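Local coordinates for capsid protein (Bocavirus gorilla/GBoV1/2009, PDB 7LNK) that forms the sixty-subunit T=1 icosahedral capsid of a parvovirus, probably enclosing and protecting its single-stranded DNA genome, at residues Tyr70-Ser75 with Asp143-Leu148; Asp169-Thr174 with Tyr297-Ala302; Arg244-Thr249 with Asn358-Asn363. All coordinates share one frame; numbering follows the deposited sequence.

Interaction 1: Tyr70-Ser75 with Asp143-Leu148; sequences YSCHFS and DVMPDL
In the jelly-roll core of the parvovirus capsid protein, the turn that leads from strand 62-65 into helix 76-85 packs against the loop between strands 123-128 and 153-160. Residues 70-73 wind with helical backbone angles without forming a regular helix, and His-73 N returns to Tyr-70 O. The closest backbone approach is between Cys-72 CA and Asp-147 CA, 4.6 Å apart. Ser-71 gives the contact its polar link: OG lies between its backbone N and carbonyl carbon (chi1 64°) and donates to Asp-147 OD1 at 2.6 Å. The proton arrives on the syn side of OD1, the side facing the other oxygen, so the hydroxyl sits across the open end of the carboxylate. OD2 also faces Arg-383 in a long, weak ion pair, and this guanidinium may lower the carboxylate's affinity for a proton.

As in the jelly rolls of related parvoviruses, the short helix after this turn joins the two beta-sheets, and Ser-75 starts it as N-cap, its OG accepting from the backbone N of Asp-78. Beside the polar pair lies an apolar patch centred on Cys-72. Met-145 leaves its backbone with CG anti to N (chi1 175°), runs straight through chi2 and bends at chi3, so that CE reaches Cys-72 CB at 3.6 Å. Met-145 CE also comes obliquely to the His-73 imidazole, 4.0 Å from His-73 CE1. Val-144 CG2 meets Cys-72 SG at 3.9 Å, and this sulfur lies 3.3 Å above the plane of the His-73 ring, toward its rim. The ring is fixed from the far end of the imidazole by a hydrogen bond between NE2 and the carbonyl O of Phe-67.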
loop_
_atom_site.group_PDB
_atom_site.type_symbol
_atom_site.label_atom_id
_atom_site.label_comp_id
_atom_site.label_asym_id
_atom_site.label_seq_id
_atom_site.Cartn_x
_atom_site.Cartn_y
_atom_site.Cartn_z
ATOM N N TYR A 70 58.982 -35.836 -74.827
ATOM C CA TYR A 70 58.745 -36.573 -73.590
ATOM C C TYR A 70 60.035 -36.863 -72.842
ATOM O O TYR A 70 60.040 -36.897 -71.610
ATOM C CB TYR A 70 57.987 -37.868 -73.850
ATOM C CG TYR A 70 56.552 -37.666 -74.225
ATOM C CD1 TYR A 70 55.591 -37.484 -73.250
ATOM C CD2 TYR A 70 56.146 -37.707 -75.538
ATOM C CE1 TYR A 70 54.281 -37.313 -73.577
ATOM C CE2 TYR A 70 54.838 -37.538 -75.871
ATOM C CZ TYR A 70 53.909 -37.346 -74.888
ATOM O OH TYR A 70 52.595 -37.180 -75.227
ATOM N N SER A 71 61.134 -37.069 -73.563
ATOM C CA SER A 71 62.355 -37.516 -72.912
ATOM C C SER A 71 62.930 -36.454 -71.996
ATOM O O SER A 71 63.681 -36.775 -71.071
ATOM C CB SER A 71 63.382 -37.926 -73.958
ATOM O OG SER A 71 63.750 -36.819 -74.742
ATOM N N CYS A 72 62.594 -35.190 -72.223
ATOM C CA CYS A 72 63.151 -34.145 -71.377
ATOM C C CYS A 72 62.426 -34.073 -70.044
ATOM O O CYS A 72 62.977 -33.575 -69.060
ATOM C CB CYS A 72 63.113 -32.801 -72.101
ATOM S SG CYS A 72 61.525 -32.259 -72.706
ATOM N N HIS A 73 61.182 -34.533 -69.994
ATOM C CA HIS A 73 60.428 -34.505 -68.752
ATOM C C HIS A 73 60.419 -35.824 -68.000
ATOM O O HIS A 73 59.937 -35.861 -66.870
ATOM C CB HIS A 73 58.997 -34.078 -69.045
ATOM C CG HIS A 73 58.909 -32.762 -69.739
ATOM N ND1 HIS A 73 59.239 -31.578 -69.124
ATOM C CD2 HIS A 73 58.561 -32.447 -71.005
ATOM C CE1 HIS A 73 59.084 -30.585 -69.979
ATOM N NE2 HIS A 73 58.672 -31.086 -71.127
ATOM N N PHE A 74 60.968 -36.889 -68.562
ATOM C CA PHE A 74 60.926 -38.204 -67.940
ATOM C C PHE A 74 62.282 -38.864 -68.060
ATOM O O PHE A 74 62.850 -38.931 -69.151
ATOM C CB PHE A 74 59.887 -39.133 -68.580
ATOM C CG PHE A 74 58.466 -38.758 -68.310
ATOM C CD1 PHE A 74 57.835 -39.196 -67.168
ATOM C CD2 PHE A 74 57.757 -37.984 -69.199
ATOM C CE1 PHE A 74 56.533 -38.865 -66.922
ATOM C CE2 PHE A 74 56.456 -37.648 -68.951
ATOM C CZ PHE A 74 55.843 -38.089 -67.816
ATOM N N SER A 75 62.793 -39.351 -66.945
ATOM C CA SER A 75 63.923 -40.245 -67.019
ATOM C C SER A 75 63.474 -41.542 -67.661
ATOM O O SER A 75 62.282 -41.850 -67.695
ATOM C CB SER A 75 64.491 -40.506 -65.633
ATOM O OG SER A 75 63.571 -41.189 -64.814
ATOM N N ASP A 143 65.924 -28.177 -80.702
ATOM C CA ASP A 143 66.012 -27.083 -79.749
ATOM C C ASP A 143 65.557 -27.470 -78.349
ATOM O O ASP A 143 65.664 -26.655 -77.433
ATOM C CB ASP A 143 65.208 -25.887 -80.266
ATOM C CG ASP A 143 63.739 -26.199 -80.455
ATOM O OD1 ASP A 143 63.288 -27.275 -80.032
ATOM O OD2 ASP A 143 63.028 -25.361 -81.041
ATOM N N VAL A 144 65.052 -28.683 -78.168
ATOM C CA VAL A 144 64.360 -29.045 -76.943
ATOM C C VAL A 144 65.345 -29.193 -75.785
ATOM O O VAL A 144 66.549 -29.400 -75.978
ATOM C CB VAL A 144 63.575 -30.342 -77.204
ATOM C CG1 VAL A 144 64.539 -31.464 -77.488
ATOM C CG2 VAL A 144 62.637 -30.678 -76.072
ATOM N N MET A 145 64.821 -29.070 -74.568
ATOM C CA MET A 145 65.591 -29.237 -73.346
ATOM C C MET A 145 66.316 -30.581 -73.338
ATOM O O MET A 145 65.799 -31.574 -73.852
ATOM C CB MET A 145 64.652 -29.118 -72.147
ATOM C CG MET A 145 65.264 -29.373 -70.808
ATOM S SD MET A 145 64.180 -29.018 -69.416
ATOM C CE MET A 145 63.002 -30.349 -69.498
ATOM N N PRO A 146 67.526 -30.643 -72.777
ATOM C CA PRO A 146 68.289 -31.887 -72.838
ATOM C C PRO A 146 67.656 -32.958 -71.975
ATOM O O PRO A 146 66.844 -32.679 -71.094
ATOM C CB PRO A 146 69.660 -31.478 -72.297
ATOM C CG PRO A 146 69.720 -30.032 -72.522
ATOM C CD PRO A 146 68.343 -29.594 -72.164
ATOM N N ASP A 147 68.040 -34.202 -72.245
ATOM C CA ASP A 147 67.576 -35.304 -71.419
ATOM C C ASP A 147 68.364 -35.378 -70.123
ATOM O O ASP A 147 67.788 -35.567 -69.049
ATOM C CB ASP A 147 67.687 -36.611 -72.193
ATOM C CG ASP A 147 66.719 -36.679 -73.341
ATOM O OD1 ASP A 147 65.784 -35.858 -73.367
ATOM O OD2 ASP A 147 66.888 -37.550 -74.218
ATOM N N LEU A 148 69.663 -35.201 -70.199
ATOM C CA LEU A 148 70.485 -35.325 -69.011
ATOM C C LEU A 148 70.442 -34.026 -68.226
ATOM O O LEU A 148 70.774 -32.972 -68.769
ATOM C CB LEU A 148 71.915 -35.655 -69.386
ATOM C CG LEU A 148 72.074 -36.954 -70.164
ATOM C CD1 LEU A 148 73.517 -37.168 -70.545
ATOM C CD2 LEU A 148 71.547 -38.094 -69.371
#

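Interaction 2: Asp169-Thr174 with Tyr297-Ala302; sequences DLDGTT and YINTGA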
loop_
_atom_site.group_PDB
_atom_site.type_symbol
_atom_site.label_atom_id
_atom_site.label_comp_id
_atom_site.label_asym_id
_atom_site.label_seq_id
_atom_site.Cartn_x
_atom_site.Cartn_y
_atom_site.Cartn_z
ATOM N N ASP A 169 58.104 -14.404 -104.729
ATOM C CA ASP A 169 59.476 -14.200 -105.176
ATOM C C ASP A 169 59.611 -13.269 -106.375
ATOM O O ASP A 169 60.743 -12.995 -106.782
ATOM C CB ASP A 169 60.149 -15.540 -105.481
ATOM C CG ASP A 169 59.435 -16.329 -106.540
ATOM O OD1 ASP A 169 58.335 -15.923 -106.965
ATOM O OD2 ASP A 169 59.990 -17.359 -106.965
ATOM N N LEU A 170 58.511 -12.764 -106.932
ATOM C CA LEU A 170 58.566 -11.785 -108.019
ATOM C C LEU A 170 59.402 -12.284 -109.189
ATOM O O LEU A 170 60.289 -11.599 -109.696
ATOM C CB LEU A 170 59.071 -10.433 -107.518
ATOM C CG LEU A 170 58.104 -9.513 -106.763
ATOM C CD1 LEU A 170 57.112 -10.200 -105.854
ATOM C CD2 LEU A 170 58.853 -8.391 -106.067
ATOM N N ASP A 171 59.091 -13.492 -109.629
ATOM C CA ASP A 171 59.723 -14.085 -110.789
ATOM C C ASP A 171 58.706 -14.183 -111.915
ATOM O O ASP A 171 57.498 -14.260 -111.683
ATOM C CB ASP A 171 60.311 -15.460 -110.452
ATOM C CG ASP A 171 59.277 -16.429 -109.920
ATOM O OD1 ASP A 171 58.120 -16.033 -109.699
ATOM O OD2 ASP A 171 59.633 -17.605 -109.710
ATOM N N GLY A 172 59.198 -14.115 -113.143
ATOM C CA GLY A 172 58.321 -14.257 -114.283
ATOM C C GLY A 172 58.764 -13.444 -115.477
ATOM O O GLY A 172 59.847 -12.856 -115.471
ATOM N N THR A 173 57.921 -13.393 -116.507
ATOM C CA THR A 173 58.244 -12.585 -117.675
ATOM C C THR A 173 58.140 -11.101 -117.356
ATOM O O THR A 173 59.046 -10.323 -117.676
ATOM C CB THR A 173 57.322 -12.948 -118.836
ATOM O OG1 THR A 173 57.503 -14.326 -119.176
ATOM C CG2 THR A 173 57.636 -12.089 -120.048
ATOM N N THR A 174 57.048 -10.692 -116.720
ATOM C CA THR A 174 56.857 -9.299 -116.349
ATOM C C THR A 174 57.877 -8.886 -115.297
ATOM O O THR A 174 58.263 -9.686 -114.441
ATOM C CB THR A 174 55.434 -9.076 -115.836
ATOM O OG1 THR A 174 55.222 -7.681 -115.593
ATOM C CG2 THR A 174 55.183 -9.862 -114.565
ATOM N N TYR A 297 53.219 -16.772 -110.263
ATOM C CA TYR A 297 54.090 -17.406 -111.240
ATOM C C TYR A 297 54.958 -18.432 -110.529
ATOM O O TYR A 297 55.665 -18.098 -109.575
ATOM C CB TYR A 297 54.960 -16.382 -111.960
ATOM C CG TYR A 297 55.896 -17.024 -112.946
ATOM C CD1 TYR A 297 55.444 -17.435 -114.185
ATOM C CD2 TYR A 297 57.222 -17.247 -112.628
ATOM C CE1 TYR A 297 56.287 -18.033 -115.085
ATOM C CE2 TYR A 297 58.072 -17.844 -113.521
ATOM C CZ TYR A 297 57.600 -18.236 -114.748
ATOM O OH TYR A 297 58.449 -18.835 -115.646
ATOM N N ILE A 298 54.909 -19.673 -110.994
ATOM C CA ILE A 298 55.665 -20.766 -110.402
ATOM C C ILE A 298 56.594 -21.327 -111.463
ATOM O O ILE A 298 56.143 -21.914 -112.453
ATOM C CB ILE A 298 54.741 -21.854 -109.843
ATOM C CG1 ILE A 298 53.960 -21.307 -108.654
ATOM C CG2 ILE A 298 55.538 -23.073 -109.450
ATOM C CD1 ILE A 298 52.883 -22.208 -108.195
ATOM N N ASN A 299 57.893 -21.134 -111.267
ATOM C CA ASN A 299 58.914 -21.713 -112.126
ATOM C C ASN A 299 59.498 -23.008 -111.572
ATOM O O ASN A 299 60.427 -23.558 -112.167
ATOM C CB ASN A 299 60.011 -20.682 -112.405
ATOM C CG ASN A 299 60.678 -20.169 -111.152
ATOM O OD1 ASN A 299 60.828 -20.883 -110.170
ATOM N ND2 ASN A 299 61.088 -18.911 -111.185
ATOM N N THR A 300 58.984 -23.502 -110.451
ATOM C CA THR A 300 59.510 -24.694 -109.803
ATOM C C THR A 300 58.476 -25.811 -109.861
ATOM O O THR A 300 57.405 -25.671 -110.455
ATOM C CB THR A 300 59.902 -24.410 -108.347
ATOM O OG1 THR A 300 58.758 -23.945 -107.625
ATOM C CG2 THR A 300 60.981 -23.360 -108.288
ATOM N N GLY A 301 58.818 -26.940 -109.247
ATOM C CA GLY A 301 57.894 -28.037 -109.080
ATOM C C GLY A 301 57.083 -27.885 -107.812
ATOM O O GLY A 301 57.143 -26.873 -107.114
ATOM N N ALA A 302 56.310 -28.928 -107.508
ATOM C CA ALA A 302 55.397 -28.871 -106.371
ATOM C C ALA A 302 56.140 -28.557 -105.082
ATOM O O ALA A 302 55.658 -27.791 -104.241
ATOM C CB ALA A 302 54.633 -30.185 -106.242
#
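Two irregular stretches run past each other here, with Gly-172 CA and Tyr-297 CA 6.1 Å apart, after helix 165-168 has ended at Leu-170 with positive phi. The contact joins two of the long insertions of the parvovirus jelly roll: residues 169-174 belong to the excursion between strands 153-160 and 199-201, and residues 297-302 to the very long one that follows strand 207-223. It lies at the surface of the chain, and the Tyr-297 ring and Asp-171 carry most of it. With CG anti to the backbone N (chi1 178°), the phenol of Tyr-297 reaches across to Gly-172, whose CA sits over one ring face in a CH-pi contact, 3.8 Å from the centroid and 18° off the normal. Gly-172 has backbone angles at which a beta carbon would press on the carbonyl oxygen of Asp-171, and the absence of one lets the main chain lie against the ring.

Asp-171 comes to the same ring from its edge. Its carboxylate carbon lies in the ring plane and the two flat groups stand 86° apart, with Asp-171 OD1 3.3 Å from Tyr-297 CD2. The carbonyl O of Asp-171 also approaches Tyr-297 CD2, at 3.1 Å, from an oblique direction.

The acid groups gather closely around this point. Asp-169, Asp-171, Glu-166 and Glu-181 bring like charges together, which may raise the proton affinity of one or more of them. Backbone N-H groups relieve part of the load: Tyr-297 N donates to Glu-181 and Asn-299 N to Glu-166. The Asn-299 amide stands nearly upright to the Asp-171 carboxylate, with Asn-299 ND2 2.4 Å from Asp-171 OD2 but at too poor an angle for a hydrogen bond.

Interaction 3: Arg244-Thr249 with Asn358-Asn363; sequences RQNGQT and NQTTYN
Gln-359, though not a glycine, has positive phi (84°) in the turn from which it reaches over to residues 244-249. That turn closes the two-stranded antiparallel hairpin of 352-357 and 362-364, while residues 246-249 form a type II' beta turn between strands 240-243 and 252-255. Both belong to the long surface excursion after strand 207-223, the region that in parvoviruses builds most of the protrusions around the icosahedral threefold axes.

The type II' turn is closed by two backbone bonds between Asn-246 and Thr-249, and Gly-247 takes its positive-phi position. On the other side Asn-358 organises the hairpin end as an Asx turn and Asx motif. Asn-358 OD1 accepts from two backbone donors, Thr-360 N at 2.7 Å nearly along the C=O axis and Thr-361 N at 2.8 Å from above the carbonyl plane. The Gln-359 side chain starts with CG between the backbone N and carbonyl carbon (chi1 74°) and then runs out extended. Its amide meets that of Asn-246 tip to tip, the two planes turned 65° apart, with Asn-246 OD1 and Gln-359 NE2 at 2.6 Å.

Arg-244 crosses the Gln-359 side chain at about a right angle, touching it with the aliphatic part of the chain rather than the guanidinium. The charged end is taken by another chain: NH2 forms a salt bridge with Asp-320 of a neighbouring subunit, whose Glu-322 also accepts from Arg-244 N. Gln-275 of the same neighbouring subunit packs on both Arg-244 and Gln-359, so this surface contact is partly covered in the assembled shell. Where Arg-244 and Gln-359 meet, Arg-244 CD lies 3.2 Å from Gln-359 OE1.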
loop_
_atom_site.group_PDB
_atom_site.type_symbol
_atom_site.label_atom_id
_atom_site.label_comp_id
_atom_site.label_asym_id
_atom_site.label_seq_id
_atom_site.Cartn_x
_atom_site.Cartn_y
_atom_site.Cartn_z
ATOM N N ARG A 244 28.395 -63.377 -107.210
ATOM C CA ARG A 244 27.974 -63.317 -108.599
ATOM C C ARG A 244 28.757 -64.330 -109.421
ATOM O O ARG A 244 29.808 -64.820 -109.003
ATOM C CB ARG A 244 28.192 -61.918 -109.164
ATOM C CG ARG A 244 29.633 -61.636 -109.474
ATOM C CD ARG A 244 29.824 -60.306 -110.149
ATOM N NE ARG A 244 29.563 -59.202 -109.238
ATOM C CZ ARG A 244 29.351 -57.952 -109.623
ATOM N NH1 ARG A 244 29.358 -57.644 -110.911
ATOM N NH2 ARG A 244 29.135 -57.010 -108.719
ATOM N N GLN A 245 28.220 -64.667 -110.590
ATOM C CA GLN A 245 28.903 -65.598 -111.477
ATOM C C GLN A 245 30.279 -65.080 -111.863
ATOM O O GLN A 245 30.412 -63.955 -112.353
ATOM C CB GLN A 245 28.075 -65.846 -112.732
ATOM C CG GLN A 245 28.669 -66.892 -113.640
ATOM C CD GLN A 245 27.768 -67.227 -114.796
ATOM O OE1 GLN A 245 26.647 -66.732 -114.887
ATOM N NE2 GLN A 245 28.249 -68.081 -115.690
ATOM N N ASN A 246 31.310 -65.889 -111.645
ATOM C CA ASN A 246 32.676 -65.553 -112.024
ATOM C C ASN A 246 33.175 -66.621 -112.982
ATOM O O ASN A 246 33.421 -67.759 -112.571
ATOM C CB ASN A 246 33.576 -65.460 -110.796
ATOM C CG ASN A 246 34.930 -64.877 -111.113
ATOM O OD1 ASN A 246 35.069 -64.054 -112.014
ATOM N ND2 ASN A 246 35.942 -65.302 -110.373
ATOM N N GLY A 247 33.360 -66.245 -114.238
ATOM C CA GLY A 247 33.820 -67.207 -115.224
ATOM C C GLY A 247 32.885 -68.396 -115.292
ATOM O O GLY A 247 31.675 -68.257 -115.503
ATOM N N GLN A 248 33.447 -69.586 -115.107
ATOM C CA GLN A 248 32.682 -70.823 -115.126
ATOM C C GLN A 248 32.132 -71.205 -113.760
ATOM O O GLN A 248 31.483 -72.249 -113.641
ATOM C CB GLN A 248 33.544 -71.962 -115.673
ATOM C CG GLN A 248 33.915 -71.781 -117.127
ATOM C CD GLN A 248 32.696 -71.694 -118.022
ATOM O OE1 GLN A 248 31.720 -72.419 -117.834
ATOM N NE2 GLN A 248 32.740 -70.794 -118.997
ATOM N N THR A 249 32.378 -70.401 -112.732
ATOM C CA THR A 249 31.809 -70.643 -111.416
ATOM C C THR A 249 30.409 -70.048 -111.363
ATOM O O THR A 249 30.210 -68.883 -111.715
ATOM C CB THR A 249 32.685 -70.039 -110.320
ATOM O OG1 THR A 249 33.993 -70.615 -110.382
ATOM C CG2 THR A 249 32.094 -70.330 -108.956
ATOM N N ASN A 358 38.558 -57.973 -106.621
ATOM C CA ASN A 358 38.244 -57.870 -108.033
ATOM C C ASN A 358 37.432 -59.056 -108.521
ATOM O O ASN A 358 37.239 -59.201 -109.728
ATOM C CB ASN A 358 39.526 -57.702 -108.847
ATOM C CG ASN A 358 40.490 -58.841 -108.660
ATOM O OD1 ASN A 358 40.098 -59.983 -108.459
ATOM N ND2 ASN A 358 41.773 -58.531 -108.720
ATOM N N GLN A 359 37.018 -59.925 -107.598
ATOM C CA GLN A 359 36.249 -61.180 -107.659
ATOM C C GLN A 359 37.166 -62.350 -107.985
ATOM O O GLN A 359 36.705 -63.491 -107.988
ATOM C CB GLN A 359 35.052 -61.188 -108.628
ATOM C CG GLN A 359 35.323 -61.255 -110.107
ATOM C CD GLN A 359 34.048 -61.208 -110.912
ATOM O OE1 GLN A 359 33.015 -60.766 -110.425
ATOM N NE2 GLN A 359 34.111 -61.666 -112.154
ATOM N N THR A 360 38.444 -62.103 -108.255
ATOM C CA THR A 360 39.459 -63.147 -108.332
ATOM C C THR A 360 40.315 -63.164 -107.070
ATOM O O THR A 360 40.364 -64.168 -106.359
ATOM C CB THR A 360 40.337 -62.956 -109.572
ATOM O OG1 THR A 360 39.524 -63.036 -110.747
ATOM C CG2 THR A 360 41.405 -64.027 -109.629
ATOM N N THR A 361 41.023 -62.072 -106.804
ATOM C CA THR A 361 41.830 -61.912 -105.607
ATOM C C THR A 361 41.474 -60.589 -104.939
ATOM O O THR A 361 40.584 -59.864 -105.384
ATOM C CB THR A 361 43.325 -61.973 -105.941
ATOM O OG1 THR A 361 44.090 -61.988 -104.730
ATOM C CG2 THR A 361 43.732 -60.777 -106.775
ATOM N N TYR A 362 42.170 -60.282 -103.851
ATOM C CA TYR A 362 42.086 -58.987 -103.195
ATOM C C TYR A 362 43.346 -58.190 -103.475
ATOM O O TYR A 362 44.457 -58.714 -103.376
ATOM C CB TYR A 362 41.902 -59.132 -101.688
ATOM C CG TYR A 362 40.576 -59.701 -101.275
ATOM C CD1 TYR A 362 39.487 -58.873 -101.075
ATOM C CD2 TYR A 362 40.411 -61.058 -101.083
ATOM C CE1 TYR A 362 38.278 -59.378 -100.699
ATOM C CE2 TYR A 362 39.201 -61.571 -100.706
ATOM C CZ TYR A 362 38.137 -60.726 -100.516
ATOM O OH TYR A 362 36.919 -61.226 -100.139
ATOM N N ASN A 363 43.170 -56.924 -103.820
ATOM C CA ASN A 363 44.275 -56.039 -104.138
ATOM C C ASN A 363 44.293 -54.883 -103.157
ATOM O O ASN A 363 43.242 -54.379 -102.760
ATOM C CB ASN A 363 44.165 -55.519 -105.562
ATOM C CG ASN A 363 44.250 -56.620 -106.580
ATOM O OD1 ASN A 363 43.426 -56.709 -107.483
ATOM N ND2 ASN A 363 45.250 -57.477 -106.440
#

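How the interactions relate
The centres of the three contacts lie about 13, 32 and 46 Å from the centre of the chain, and none touches another. Interaction 1 belongs to the jelly-roll core, whereas interactions 2 and 3 hold surface excursions together; the centre of interaction 1 lies about 43 Å from that of interaction 2 and 55 Å from that of interaction 3. Along the sequence interaction 1 closes before the others open. Interactions 2 and 3 alternate their segments, because residues 297-302 fall between 244-249 and 358-363 in the long excursion after strand 207-223, yet their nearest atoms stay about 27 Å apart. Neighbouring subunits approach all three, consistent with a shell built from interlocked copies.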